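Local coordinates for Fe-regulated protein B (Neisseria meningitidis, PDB 4AIP) that transports iron across the meningococcal outer membrane as a TonB-dependent transporter, and probably serves in siderophore uptake, at residues B[121-126]-B[327-332]; B[142-147]-B[167-172]; B[213-218]-B[252-257]; B[268-273]-B[309-314]. One frame throughout, in Å; residues are numbered along the deposited sequence.

Contact 1 joins plug to barrel, contact 2 lies wholly within the plug, and contacts 3 and 4 are pairs of neighbouring barrel strands. All four are largely buried, with contact 2 deepest, about 12 Å from the chain centre, and contact 3 farthest, about 24 Å. Contacts 3 and 4 share a wall, since strands 246-259 and 264-276 are themselves paired; both carry detergent on one face. Contact 4 also adjoins contact 1 through strands 302-318 and 325-339. Regular backbone ladders hold contacts 3 and 4, a bulged one holds contact 2, and in contact 1 barrel side chains meet the backbone and a methyl of a plug turn. Thr-171 connects three of them, bonding to Asp-122 and Lys-254.

Contact 1. Residues B[121-126]-B[327-332]; sequences VDNAYS and DANAYV
Tyr-331 of barrel strand 327-332 lays its ring over Ala-124, the last residue of a plug turn. Its CB, 4.3 Å from Ala-124 CB, points toward the plug, and CG, between the backbone N and the carbonyl carbon (chi1 62°), turns one ring face onto Ala-124. From CG onward every ring carbon looks onto the same methyl: Ala-124 CB lies above the ring centre, 5° off the normal, a CH-pi arrangement whose modelled depth is too tight to be taken literally. On one flank, CE2 also passes 3.7 Å from Asn-123 O, which approaches obliquely. At the tip, OH comes to 3.6 Å from Tyr-125 N, a packing distance. Asn-123 and Ala-124 belong to a type I' beta turn, Val-121 to Ala-124, closed by Ala-124 N donating to Val-121 O at 2.9 Å; it brings a loop of the TonB-receptor plug against the inner wall of the barrel. Two residues before Tyr-331 on the same strand, Asn-329 swings its amide up to the peptide carbonyl of Asn-123; the amide may be turned over in the model, but its plane is only 16° from that of the Asn-123 side chain. The turn is held from behind, where Asp-122 OD2 bonds to Thr-171 OG1, and Tyr-125 turns from the barrel strand to bond through OH to Ile-160 N.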
loop_
_atom_site.group_PDB
_atom_site.type_symbol
_atom_site.label_atom_id
_atom_site.label_comp_id
_atom_site.label_asym_id
_atom_site.label_seq_id
_atom_site.Cartn_x
_atom_site.Cartn_y
_atom_site.Cartn_z
ATOM N N VAL B 121 -1.259 -23.391 -13.290
ATOM C CA VAL B 121 -0.117 -23.172 -12.400
ATOM C C VAL B 121 -0.312 -24.063 -11.234
ATOM O O VAL B 121 -1.472 -24.195 -10.722
ATOM C CB VAL B 121 0.153 -21.696 -12.042
ATOM C CG1 VAL B 121 -0.508 -20.694 -13.090
ATOM C CG2 VAL B 121 -0.171 -21.372 -10.652
ATOM N N ASP B 122 0.773 -24.748 -10.885
ATOM C CA ASP B 122 0.799 -25.775 -9.855
ATOM C C ASP B 122 -0.421 -26.707 -9.996
ATOM O O ASP B 122 -1.002 -27.144 -8.993
ATOM C CB ASP B 122 0.778 -25.106 -8.488
ATOM C CG ASP B 122 2.001 -24.227 -8.239
ATOM O OD1 ASP B 122 3.108 -24.595 -8.700
ATOM O OD2 ASP B 122 1.850 -23.197 -7.570
ATOM N N ASN B 123 -0.822 -26.957 -11.243
ATOM C CA ASN B 123 -1.904 -27.881 -11.533
ATOM C C ASN B 123 -3.265 -27.427 -10.948
ATOM O O ASN B 123 -4.008 -28.243 -10.400
ATOM C CB ASN B 123 -1.563 -29.303 -11.081
ATOM C CG ASN B 123 -2.317 -30.364 -11.888
ATOM O OD1 ASN B 123 -2.869 -30.085 -12.973
ATOM N ND2 ASN B 123 -2.374 -31.585 -11.339
ATOM N N ALA B 124 -3.549 -26.124 -11.068
ATOM C CA ALA B 124 -4.879 -25.553 -10.749
ATOM C C ALA B 124 -5.302 -24.603 -11.876
ATOM O O ALA B 124 -4.490 -23.792 -12.355
ATOM C CB ALA B 124 -4.775 -24.798 -9.432
ATOM N N TYR B 125 -6.556 -24.666 -12.320
ATOM C CA TYR B 125 -6.947 -23.878 -13.485
ATOM C C TYR B 125 -8.453 -23.726 -13.534
ATOM O O TYR B 125 -9.192 -24.670 -13.262
ATOM C CB TYR B 125 -6.413 -24.521 -14.767
ATOM C CG TYR B 125 -6.636 -26.052 -14.883
ATOM C CD1 TYR B 125 -5.792 -26.968 -14.212
ATOM C CD2 TYR B 125 -7.631 -26.565 -15.678
ATOM C CE1 TYR B 125 -5.942 -28.335 -14.341
ATOM C CE2 TYR B 125 -7.811 -27.950 -15.815
ATOM C CZ TYR B 125 -6.973 -28.837 -15.127
ATOM O OH TYR B 125 -7.150 -30.223 -15.242
ATOM N N SER B 126 -8.909 -22.525 -13.868
ATOM C CA SER B 126 -10.318 -22.257 -13.985
ATOM C C SER B 126 -10.596 -22.267 -15.488
ATOM O O SER B 126 -9.627 -22.210 -16.292
ATOM C CB SER B 126 -10.616 -20.870 -13.429
ATOM O OG SER B 126 -11.965 -20.505 -13.768
ATOM N N ASP B 327 0.822 -38.418 -6.743
ATOM C CA ASP B 327 0.775 -36.962 -6.730
ATOM C C ASP B 327 -0.600 -36.532 -6.440
ATOM O O ASP B 327 -1.562 -37.028 -7.084
ATOM C CB ASP B 327 1.081 -36.423 -8.101
ATOM C CG ASP B 327 2.509 -36.321 -8.305
ATOM O OD1 ASP B 327 3.228 -37.306 -7.991
ATOM O OD2 ASP B 327 2.949 -35.243 -8.761
ATOM N N ALA B 328 -0.699 -35.563 -5.541
ATOM C CA ALA B 328 -1.991 -35.040 -5.249
ATOM C C ALA B 328 -1.829 -33.556 -4.978
ATOM O O ALA B 328 -0.712 -33.094 -4.712
ATOM C CB ALA B 328 -2.611 -35.788 -4.079
ATOM N N ASN B 329 -2.951 -32.852 -4.990
ATOM C CA ASN B 329 -3.022 -31.409 -5.150
ATOM C C ASN B 329 -4.476 -31.176 -4.629
ATOM O O ASN B 329 -5.383 -31.937 -4.971
ATOM C CB ASN B 329 -2.922 -31.139 -6.684
ATOM C CG ASN B 329 -3.173 -29.746 -7.063
ATOM O OD1 ASN B 329 -2.825 -28.855 -6.356
ATOM N ND2 ASN B 329 -3.691 -29.528 -8.217
ATOM N N ALA B 330 -4.673 -30.189 -3.764
ATOM C CA ALA B 330 -6.025 -29.680 -3.457
ATOM C C ALA B 330 -5.818 -28.202 -3.342
ATOM O O ALA B 330 -4.854 -27.758 -2.736
ATOM C CB ALA B 330 -6.568 -30.250 -2.138
ATOM N N TYR B 331 -6.690 -27.413 -3.930
ATOM C CA TYR B 331 -6.389 -26.010 -4.006
ATOM C C TYR B 331 -7.663 -25.235 -3.975
ATOM O O TYR B 331 -8.727 -25.792 -4.162
ATOM C CB TYR B 331 -5.679 -25.708 -5.340
ATOM C CG TYR B 331 -6.465 -26.001 -6.615
ATOM C CD1 TYR B 331 -7.296 -25.048 -7.165
ATOM C CD2 TYR B 331 -6.327 -27.225 -7.276
ATOM C CE1 TYR B 331 -8.018 -25.299 -8.333
ATOM C CE2 TYR B 331 -7.007 -27.477 -8.445
ATOM C CZ TYR B 331 -7.852 -26.512 -8.957
ATOM O OH TYR B 331 -8.502 -26.768 -10.106
ATOM N N VAL B 332 -7.531 -23.926 -3.811
ATOM C CA VAL B 332 -8.649 -22.986 -4.004
ATOM C C VAL B 332 -8.134 -21.771 -4.760
ATOM O O VAL B 332 -7.221 -21.121 -4.306
ATOM C CB VAL B 332 -9.312 -22.584 -2.652
ATOM C CG1 VAL B 332 -8.280 -22.168 -1.665
ATOM C CG2 VAL B 332 -10.313 -21.496 -2.793
#

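Contact 2. Residues B[142-147]-B[167-172]; sequences ALVKVV and IIAKTV
Segments 142-147 and 167-172 pair antiparallel through a classic beta bulge, Lys-145 and Val-146 both facing Lys-170 as the register slips by one. Lys-145 N donates to Lys-170 O at 2.6 Å and nearly straight (173°), while Lys-170 N returns a bond to Val-146 O. Beyond the bulge, Val-172 N reaches Leu-143 O at 3.0 Å. On the face of Val-146 and Lys-170 the two side chains run side by side, Val-146 CG2 lying 3.6 Å from Lys-170 CB. The face of Val-147 is apolar: its CG1, anti to the backbone N (chi1 -172°), meets Ile-167 CG2 at 3.6 Å. At the corner Lys-145 sets its CB 3.8 Å from Val-172 CA, and the chain beyond, bent at chi2, leads away. In the four-stranded plug sheet these are the two central strands, flanked by 67-73 and 118-121; helix 85-88 packs Met-85 on Val-144 and Val-147, and Leu-143 and Val-172 press on Leu-252 of barrel strand 246-259.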
loop_
_atom_site.group_PDB
_atom_site.type_symbol
_atom_site.label_atom_id
_atom_site.label_comp_id
_atom_site.label_asym_id
_atom_site.label_seq_id
_atom_site.Cartn_x
_atom_site.Cartn_y
_atom_site.Cartn_z
ATOM N N ALA B 142 7.368 -13.963 -13.000
ATOM C CA ALA B 142 8.220 -13.762 -11.814
ATOM C C ALA B 142 7.906 -14.858 -10.790
ATOM O O ALA B 142 8.798 -15.334 -10.121
ATOM C CB ALA B 142 8.006 -12.360 -11.216
ATOM N N LEU B 143 6.648 -15.301 -10.720
ATOM C CA LEU B 143 6.287 -16.435 -9.843
ATOM C C LEU B 143 6.846 -17.816 -10.273
ATOM O O LEU B 143 6.944 -18.752 -9.438
ATOM C CB LEU B 143 4.770 -16.519 -9.677
ATOM C CG LEU B 143 4.088 -15.264 -9.159
ATOM C CD1 LEU B 143 2.579 -15.284 -9.465
ATOM C CD2 LEU B 143 4.332 -15.127 -7.647
ATOM N N VAL B 144 7.226 -17.965 -11.543
ATOM C CA VAL B 144 7.271 -19.321 -12.075
ATOM C C VAL B 144 8.664 -19.887 -12.146
ATOM O O VAL B 144 9.612 -19.126 -12.218
ATOM C CB VAL B 144 6.464 -19.468 -13.446
ATOM C CG1 VAL B 144 5.238 -18.640 -13.426
ATOM C CG2 VAL B 144 7.248 -19.009 -14.599
ATOM N N LYS B 145 8.806 -21.210 -12.082
ATOM C CA LYS B 145 10.118 -21.809 -12.288
ATOM C C LYS B 145 10.240 -22.534 -13.592
ATOM O O LYS B 145 11.328 -22.675 -14.088
ATOM C CB LYS B 145 10.540 -22.723 -11.141
ATOM C CG LYS B 145 10.239 -24.162 -11.317
ATOM C CD LYS B 145 9.898 -24.813 -9.996
ATOM C CE LYS B 145 9.921 -26.324 -10.086
ATOM N NZ LYS B 145 11.260 -26.914 -10.223
ATOM N N VAL B 146 9.142 -23.030 -14.135
ATOM C CA VAL B 146 9.123 -23.646 -15.453
ATOM C C VAL B 146 7.806 -23.333 -16.150
ATOM O O VAL B 146 6.752 -23.144 -15.497
ATOM C CB VAL B 146 9.288 -25.184 -15.395
ATOM C CG1 VAL B 146 10.743 -25.560 -15.229
ATOM C CG2 VAL B 146 8.550 -25.803 -14.259
ATOM N N VAL B 147 7.907 -23.221 -17.476
ATOM C CA VAL B 147 6.763 -23.192 -18.369
ATOM C C VAL B 147 6.950 -24.318 -19.367
ATOM O O VAL B 147 8.049 -24.527 -19.893
ATOM C CB VAL B 147 6.634 -21.841 -19.087
ATOM C CG1 VAL B 147 5.366 -21.780 -19.845
ATOM C CG2 VAL B 147 6.660 -20.705 -18.068
ATOM N N ILE B 167 -0.941 -23.966 -21.511
ATOM C CA ILE B 167 0.340 -23.526 -20.934
ATOM C C ILE B 167 0.356 -24.036 -19.481
ATOM O O ILE B 167 -0.652 -23.888 -18.760
ATOM C CB ILE B 167 0.566 -21.997 -21.002
ATOM C CG1 ILE B 167 0.835 -21.583 -22.426
ATOM C CG2 ILE B 167 1.815 -21.598 -20.225
ATOM C CD1 ILE B 167 -0.346 -21.331 -23.168
ATOM N N ILE B 168 1.462 -24.673 -19.100
ATOM C CA ILE B 168 1.611 -25.312 -17.835
ATOM C C ILE B 168 2.838 -24.745 -17.111
ATOM O O ILE B 168 3.967 -24.765 -17.638
ATOM C CB ILE B 168 1.828 -26.801 -18.068
ATOM C CG1 ILE B 168 0.601 -27.398 -18.839
ATOM C CG2 ILE B 168 2.222 -27.519 -16.742
ATOM C CD1 ILE B 168 0.789 -28.896 -19.193
ATOM N N ALA B 169 2.617 -24.251 -15.902
ATOM C CA ALA B 169 3.685 -23.580 -15.165
ATOM C C ALA B 169 3.672 -24.086 -13.770
ATOM O O ALA B 169 2.585 -24.386 -13.244
ATOM C CB ALA B 169 3.465 -22.077 -15.164
ATOM N N LYS B 170 4.879 -24.147 -13.190
ATOM C CA LYS B 170 5.124 -24.475 -11.780
ATOM C C LYS B 170 5.730 -23.257 -11.110
ATOM O O LYS B 170 6.600 -22.615 -11.692
ATOM C CB LYS B 170 6.078 -25.666 -11.672
ATOM C CG LYS B 170 5.588 -26.895 -12.413
ATOM C CD LYS B 170 6.302 -28.133 -11.948
ATOM C CE LYS B 170 5.710 -29.409 -12.572
ATOM N NZ LYS B 170 6.794 -30.384 -12.828
ATOM N N THR B 171 5.233 -22.909 -9.924
ATOM C CA THR B 171 5.808 -21.836 -9.133
ATOM C C THR B 171 7.186 -22.253 -8.579
ATOM O O THR B 171 7.540 -23.437 -8.468
ATOM C CB THR B 171 4.889 -21.429 -7.999
ATOM O OG1 THR B 171 4.579 -22.621 -7.251
ATOM C CG2 THR B 171 3.621 -20.830 -8.570
ATOM N N VAL B 172 7.973 -21.251 -8.236
ATOM C CA VAL B 172 9.306 -21.474 -7.782
ATOM C C VAL B 172 9.354 -22.032 -6.355
ATOM O O VAL B 172 8.439 -21.800 -5.533
ATOM C CB VAL B 172 10.127 -20.159 -7.911
ATOM C CG1 VAL B 172 9.390 -18.985 -7.211
ATOM C CG2 VAL B 172 11.512 -20.373 -7.300
#

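Contact 3. Residues B[213-218]-B[252-257]; sequences DGLFSY and LAKIGT. With N8E (3,6,9,12,15-pentaoxatricosan-1-ol), chain F.
Leu-215 and Leu-252 form the close-packed side of this strand pair. Leu-215 CD1 lies 3.9 Å from Leu-252 CD2, and Leu-215 CG 4.0 Å from Lys-254 CB, because chi1 of 76° tips the leucine across toward the partner strand. Lys-254 then extends away, its NZ bonding to Thr-171 OG1 and Val-172 O of the plug, while Asp-213 makes a salt bridge with Arg-265. The backbone beneath is a regular ladder of six hydrogen bonds; Lys-254 N to Leu-215 O is straight, at 171°. The other face, with Gly-214, Phe-216, Ala-253 and Ile-255, is looser: Ala-253 CB touches Phe-216 only at the ring edge, 4.1 Å from CD1. Here a detergent molecule runs obliquely across the strands, passing Ala-253 and Ile-255 and bringing its C22 to 3.7 Å from Gly-214 N; Ile-255 also packs on Val-738 of the second subunit. A plug-facing polar and leucine side backed by a detergent-coated apolar side is the arrangement of an antiparallel outer-membrane beta-barrel wall.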
loop_
_atom_site.group_PDB
_atom_site.type_symbol
_atom_site.label_atom_id
_atom_site.label_comp_id
_atom_site.label_asym_id
_atom_site.label_seq_id
_atom_site.Cartn_x
_atom_site.Cartn_y
_atom_site.Cartn_z
ATOM N N ASP B 213 11.383 -26.395 4.687
ATOM C CA ASP B 213 11.893 -25.328 3.826
ATOM C C ASP B 213 10.796 -24.302 3.569
ATOM O O ASP B 213 9.636 -24.600 3.736
ATOM C CB ASP B 213 12.381 -25.925 2.505
ATOM C CG ASP B 213 11.310 -26.791 1.839
ATOM O OD1 ASP B 213 11.185 -27.995 2.183
ATOM O OD2 ASP B 213 10.573 -26.244 1.014
ATOM N N GLY B 214 11.154 -23.091 3.152
ATOM C CA GLY B 214 10.089 -22.093 2.830
ATOM C C GLY B 214 10.617 -20.940 2.001
ATOM O O GLY B 214 11.832 -20.761 1.939
ATOM N N LEU B 215 9.728 -20.180 1.366
ATOM C CA LEU B 215 10.126 -18.981 0.730
ATOM C C LEU B 215 9.017 -17.980 0.769
ATOM O O LEU B 215 7.835 -18.376 0.884
ATOM C CB LEU B 215 10.499 -19.251 -0.705
ATOM C CG LEU B 215 9.338 -19.478 -1.665
ATOM C CD1 LEU B 215 8.932 -18.200 -2.363
ATOM C CD2 LEU B 215 9.791 -20.469 -2.706
ATOM N N PHE B 216 9.418 -16.701 0.667
ATOM C CA PHE B 216 8.538 -15.606 0.384
ATOM C C PHE B 216 9.140 -14.767 -0.736
ATOM O O PHE B 216 10.282 -14.338 -0.599
ATOM C CB PHE B 216 8.330 -14.716 1.608
ATOM C CG PHE B 216 7.233 -13.660 1.415
ATOM C CD1 PHE B 216 5.895 -14.010 1.527
ATOM C CD2 PHE B 216 7.551 -12.325 1.102
ATOM C CE1 PHE B 216 4.860 -13.067 1.322
ATOM C CE2 PHE B 216 6.520 -11.367 0.922
ATOM C CZ PHE B 216 5.187 -11.747 1.031
ATOM N N SER B 217 8.367 -14.517 -1.798
ATOM C CA SER B 217 8.735 -13.628 -2.880
ATOM C C SER B 217 7.663 -12.633 -3.057
ATOM O O SER B 217 6.467 -13.000 -3.094
ATOM C CB SER B 217 8.847 -14.392 -4.158
ATOM O OG SER B 217 9.913 -15.291 -3.984
ATOM N N TYR B 218 8.103 -11.378 -3.110
ATOM C CA TYR B 218 7.341 -10.259 -3.516
ATOM C C TYR B 218 7.932 -9.717 -4.868
ATOM O O TYR B 218 9.179 -9.543 -4.949
ATOM C CB TYR B 218 7.411 -9.173 -2.432
ATOM C CG TYR B 218 6.736 -7.888 -2.883
ATOM C CD1 TYR B 218 5.342 -7.866 -3.120
ATOM C CD2 TYR B 218 7.466 -6.717 -3.129
ATOM C CE1 TYR B 218 4.693 -6.675 -3.563
ATOM C CE2 TYR B 218 6.810 -5.517 -3.565
ATOM C CZ TYR B 218 5.438 -5.523 -3.765
ATOM O OH TYR B 218 4.763 -4.408 -4.193
ATOM N N LEU B 252 4.485 -14.878 -3.510
ATOM C CA LEU B 252 4.410 -16.278 -3.304
ATOM C C LEU B 252 4.859 -16.567 -1.886
ATOM O O LEU B 252 5.910 -16.038 -1.407
ATOM C CB LEU B 252 5.314 -16.963 -4.316
ATOM C CG LEU B 252 5.273 -18.489 -4.331
ATOM C CD1 LEU B 252 3.887 -19.013 -4.716
ATOM C CD2 LEU B 252 6.357 -18.983 -5.238
ATOM N N ALA B 253 4.078 -17.437 -1.221
ATOM C CA ALA B 253 4.461 -17.928 0.125
ATOM C C ALA B 253 4.429 -19.409 0.117
ATOM O O ALA B 253 3.368 -20.032 -0.054
ATOM C CB ALA B 253 3.528 -17.386 1.197
ATOM N N LYS B 254 5.569 -20.027 0.344
ATOM C CA LYS B 254 5.557 -21.467 0.402
ATOM C C LYS B 254 6.200 -22.067 1.605
ATOM O O LYS B 254 7.276 -21.683 1.985
ATOM C CB LYS B 254 6.348 -22.022 -0.713
ATOM C CG LYS B 254 5.681 -21.993 -1.988
ATOM C CD LYS B 254 6.236 -23.196 -2.795
ATOM C CE LYS B 254 5.734 -22.876 -4.117
ATOM N NZ LYS B 254 5.864 -23.551 -5.290
ATOM N N ILE B 255 5.614 -23.135 2.126
ATOM C CA ILE B 255 6.327 -23.900 3.128
ATOM C C ILE B 255 6.200 -25.342 2.727
ATOM O O ILE B 255 5.177 -25.758 2.139
ATOM C CB ILE B 255 5.783 -23.612 4.590
ATOM C CG1 ILE B 255 6.678 -24.273 5.615
ATOM C CG2 ILE B 255 4.289 -23.994 4.737
ATOM C CD1 ILE B 255 6.060 -24.459 6.973
ATOM N N GLY B 256 7.234 -26.116 2.996
ATOM C CA GLY B 256 7.257 -27.485 2.578
ATOM C C GLY B 256 8.035 -28.336 3.538
ATOM O O GLY B 256 8.926 -27.846 4.248
ATOM N N THR B 257 7.694 -29.612 3.571
ATOM C CA THR B 257 8.482 -30.589 4.285
ATOM C C THR B 257 8.759 -31.820 3.418
ATOM O O THR B 257 7.890 -32.326 2.721
ATOM C CB THR B 257 7.904 -30.992 5.697
ATOM O OG1 THR B 257 8.710 -32.027 6.232
ATOM C CG2 THR B 257 6.444 -31.474 5.658
HETATM C C01 N8E F . -1.842 -11.389 0.708
HETATM C C02 N8E F . -1.584 -12.687 -0.033
HETATM C C03 N8E F . -0.125 -12.796 -0.449
HETATM C C04 N8E F . 0.789 -13.341 0.644
HETATM C C05 N8E F . 0.980 -14.841 0.579
HETATM C C06 N8E F . 1.183 -15.437 1.972
HETATM C C07 N8E F . -0.096 -15.777 2.658
HETATM C C08 N8E F . 0.018 -16.913 3.676
HETATM O O09 N8E F . 0.250 -18.156 3.031
HETATM C C10 N8E F . 0.424 -19.284 3.853
HETATM C C11 N8E F . 1.201 -20.377 3.122
HETATM O O12 N8E F . 2.328 -20.728 3.898
HETATM C C13 N8E F . 3.614 -20.208 3.589
HETATM C C14 N8E F . 4.479 -20.581 4.787
HETATM O O15 N8E F . 5.349 -19.499 5.138
HETATM C C16 N8E F . 5.444 -19.246 6.541
HETATM C C17 N8E F . 6.507 -20.138 7.148
HETATM O O18 N8E F . 7.763 -19.472 6.990
HETATM C C19 N8E F . 8.839 -20.341 6.586
HETATM C C20 N8E F . 9.494 -21.187 7.692
HETATM O O21 N8E F . 9.793 -22.507 7.205
HETATM C C22 N8E F . 11.166 -22.678 6.874
HETATM C C23 N8E F . 11.589 -23.928 7.613
HETATM O O24 N8E F . 13.018 -24.091 7.534
#

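Contact 4. Residues B[268-273]-B[309-314]; sequences LSHMKD and SNTNLA. With N8E (3,6,9,12,15-pentaoxatricosan-1-ol), chain F.
His-270 holds its ring anti to the backbone N (chi1 178°), and Thr-311 places OG1 beside its own N (chi1 -46°), which brings ND1 and OG1 to 2.8 Å across the strand pair. This hydrogen bond, 162° at the hydrogen, lies at the edge of the imidazole, near its plane. Its setting is a stretch of the antiparallel beta-barrel wall, in which Met-271 and Asn-310 exchange two backbone bonds, the shorter from Met-271 N to Asn-310 O at 2.7 Å. On the outward face Leu-268 CG meets Leu-313 CD1 at 3.9 Å. The opposite face turns to the plug: Met-271, bent at its last torsion, sets CE 3.6 Å from Asn-310 CB and packs on Leu-143, and a water bound to Ser-269 OG donates to Asn-310 O. Val-199 and Phe-193 of the second subunit pack against His-270 and Thr-311. Detergent meets the imidazole edge at His-270 CD2, 3.3 Å from its C05, and His-270 NE2, buried with no polar partner in the model, lies 3.5 Å from C02 of the alkyl tail.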
loop_
_atom_site.group_PDB
_atom_site.type_symbol
_atom_site.label_atom_id
_atom_site.label_comp_id
_atom_site.label_asym_id
_atom_site.label_seq_id
_atom_site.Cartn_x
_atom_site.Cartn_y
_atom_site.Cartn_z
ATOM N N LEU B 268 2.872 -26.413 1.127
ATOM C CA LEU B 268 1.717 -25.532 1.203
ATOM C C LEU B 268 2.118 -24.167 0.667
ATOM O O LEU B 268 3.181 -23.604 1.091
ATOM C CB LEU B 268 1.289 -25.388 2.648
ATOM C CG LEU B 268 -0.155 -25.610 3.016
ATOM C CD1 LEU B 268 -0.299 -25.008 4.415
ATOM C CD2 LEU B 268 -1.175 -24.983 2.113
ATOM N N SER B 269 1.220 -23.609 -0.145
ATOM C CA SER B 269 1.579 -22.570 -1.059
ATOM C C SER B 269 0.463 -21.520 -1.108
ATOM O O SER B 269 -0.712 -21.919 -1.162
ATOM C CB SER B 269 1.731 -23.279 -2.390
ATOM O OG SER B 269 1.775 -22.400 -3.476
ATOM N N HIS B 270 0.772 -20.217 -1.053
ATOM C CA HIS B 270 -0.250 -19.238 -1.413
ATOM C C HIS B 270 0.333 -18.289 -2.423
ATOM O O HIS B 270 1.435 -17.771 -2.184
ATOM C CB HIS B 270 -0.828 -18.456 -0.226
ATOM C CG HIS B 270 -1.831 -17.423 -0.640
ATOM N ND1 HIS B 270 -3.159 -17.719 -0.812
ATOM C CD2 HIS B 270 -1.700 -16.113 -0.954
ATOM C CE1 HIS B 270 -3.814 -16.640 -1.191
ATOM N NE2 HIS B 270 -2.946 -15.655 -1.315
ATOM N N MET B 271 -0.386 -18.065 -3.526
ATOM C CA MET B 271 0.082 -17.152 -4.517
ATOM C C MET B 271 -0.927 -16.057 -4.774
ATOM O O MET B 271 -2.137 -16.302 -4.751
ATOM C CB MET B 271 0.376 -17.883 -5.784
ATOM C CG MET B 271 0.128 -17.010 -6.939
ATOM S SD MET B 271 0.260 -17.745 -8.530
ATOM C CE MET B 271 -1.169 -18.729 -8.722
ATOM N N LYS B 272 -0.425 -14.851 -5.048
ATOM C CA LYS B 272 -1.310 -13.799 -5.466
ATOM C C LYS B 272 -0.651 -13.054 -6.611
ATOM O O LYS B 272 0.541 -12.798 -6.551
ATOM C CB LYS B 272 -1.648 -12.853 -4.308
ATOM C CG LYS B 272 -2.599 -11.828 -4.755
ATOM C CD LYS B 272 -2.690 -10.600 -3.904
ATOM C CE LYS B 272 -3.547 -10.785 -2.734
ATOM N NZ LYS B 272 -4.372 -9.575 -2.625
ATOM N N ASP B 273 -1.468 -12.661 -7.606
ATOM C CA ASP B 273 -1.026 -11.979 -8.815
ATOM C C ASP B 273 -2.028 -10.858 -9.030
ATOM O O ASP B 273 -3.228 -11.117 -9.240
ATOM C CB ASP B 273 -1.225 -12.981 -9.966
ATOM C CG ASP B 273 -0.213 -12.805 -11.125
ATOM O OD1 ASP B 273 -0.055 -11.672 -11.633
ATOM O OD2 ASP B 273 0.361 -13.824 -11.561
ATOM N N SER B 309 -5.457 -15.703 -7.283
ATOM C CA SER B 309 -4.874 -16.154 -6.054
ATOM C C SER B 309 -5.120 -17.611 -5.983
ATOM O O SER B 309 -6.175 -18.143 -6.373
ATOM C CB SER B 309 -5.492 -15.533 -4.796
ATOM O OG SER B 309 -5.955 -14.227 -4.990
ATOM N N ASN B 310 -4.178 -18.272 -5.366
ATOM C CA ASN B 310 -4.274 -19.669 -5.260
ATOM C C ASN B 310 -3.636 -20.079 -3.957
ATOM O O ASN B 310 -2.448 -19.788 -3.735
ATOM C CB ASN B 310 -3.481 -20.299 -6.411
ATOM C CG ASN B 310 -3.772 -21.788 -6.545
ATOM O OD1 ASN B 310 -4.852 -22.231 -6.125
ATOM N ND2 ASN B 310 -2.818 -22.568 -7.100
ATOM N N THR B 311 -4.416 -20.724 -3.094
ATOM C CA THR B 311 -3.807 -21.515 -2.023
ATOM C C THR B 311 -3.872 -22.988 -2.414
ATOM O O THR B 311 -4.933 -23.475 -2.805
ATOM C CB THR B 311 -4.525 -21.352 -0.661
ATOM O OG1 THR B 311 -4.798 -19.976 -0.390
ATOM C CG2 THR B 311 -3.675 -21.854 0.417
ATOM N N ASN B 312 -2.734 -23.666 -2.309
ATOM C CA ASN B 312 -2.534 -24.994 -2.870
ATOM C C ASN B 312 -1.855 -25.893 -1.873
ATOM O O ASN B 312 -0.813 -25.517 -1.331
ATOM C CB ASN B 312 -1.606 -24.905 -4.087
ATOM C CG ASN B 312 -1.479 -26.272 -4.824
ATOM O OD1 ASN B 312 -2.433 -26.727 -5.454
ATOM N ND2 ASN B 312 -0.331 -26.913 -4.736
ATOM N N LEU B 313 -2.418 -27.085 -1.646
ATOM C CA LEU B 313 -1.742 -28.105 -0.864
ATOM C C LEU B 313 -1.335 -29.219 -1.807
ATOM O O LEU B 313 -2.180 -29.718 -2.578
ATOM C CB LEU B 313 -2.658 -28.685 0.176
ATOM C CG LEU B 313 -2.038 -29.786 1.073
ATOM C CD1 LEU B 313 -0.901 -29.288 1.953
ATOM C CD2 LEU B 313 -3.152 -30.332 2.002
ATOM N N ALA B 314 -0.085 -29.644 -1.736
ATOM C CA ALA B 314 0.402 -30.593 -2.671
ATOM C C ALA B 314 1.162 -31.609 -1.959
ATOM O O ALA B 314 1.987 -31.287 -1.068
ATOM C CB ALA B 314 1.401 -29.897 -3.738
HETATM C C01 N8E F . -1.842 -11.389 0.708
HETATM C C02 N8E F . -1.584 -12.687 -0.033
HETATM C C03 N8E F . -0.125 -12.796 -0.449
HETATM C C04 N8E F . 0.789 -13.341 0.644
HETATM C C05 N8E F . 0.980 -14.841 0.579
HETATM C C06 N8E F . 1.183 -15.437 1.972
HETATM C C07 N8E F . -0.096 -15.777 2.658
HETATM C C08 N8E F . 0.018 -16.913 3.676
HETATM O O09 N8E F . 0.250 -18.156 3.031
HETATM C C10 N8E F . 0.424 -19.284 3.853
HETATM C C11 N8E F . 1.201 -20.377 3.122
HETATM O O12 N8E F . 2.328 -20.728 3.898
HETATM C C13 N8E F . 3.614 -20.208 3.589
HETATM C C14 N8E F . 4.479 -20.581 4.787
HETATM O O15 N8E F . 5.349 -19.499 5.138
HETATM C C16 N8E F . 5.444 -19.246 6.541
HETATM C C17 N8E F . 6.507 -20.138 7.148
HETATM O O18 N8E F . 7.763 -19.472 6.990
HETATM C C19 N8E F . 8.839 -20.341 6.586
HETATM C C20 N8E F . 9.494 -21.187 7.692
HETATM O O21 N8E F . 9.793 -22.507 7.205
HETATM C C22 N8E F . 11.166 -22.678 6.874
HETATM C C23 N8E F . 11.589 -23.928 7.613
HETATM O O24 N8E F . 13.018 -24.091 7.534
HETATM O O HOH W 1 -0.407 -21.424 -4.355
#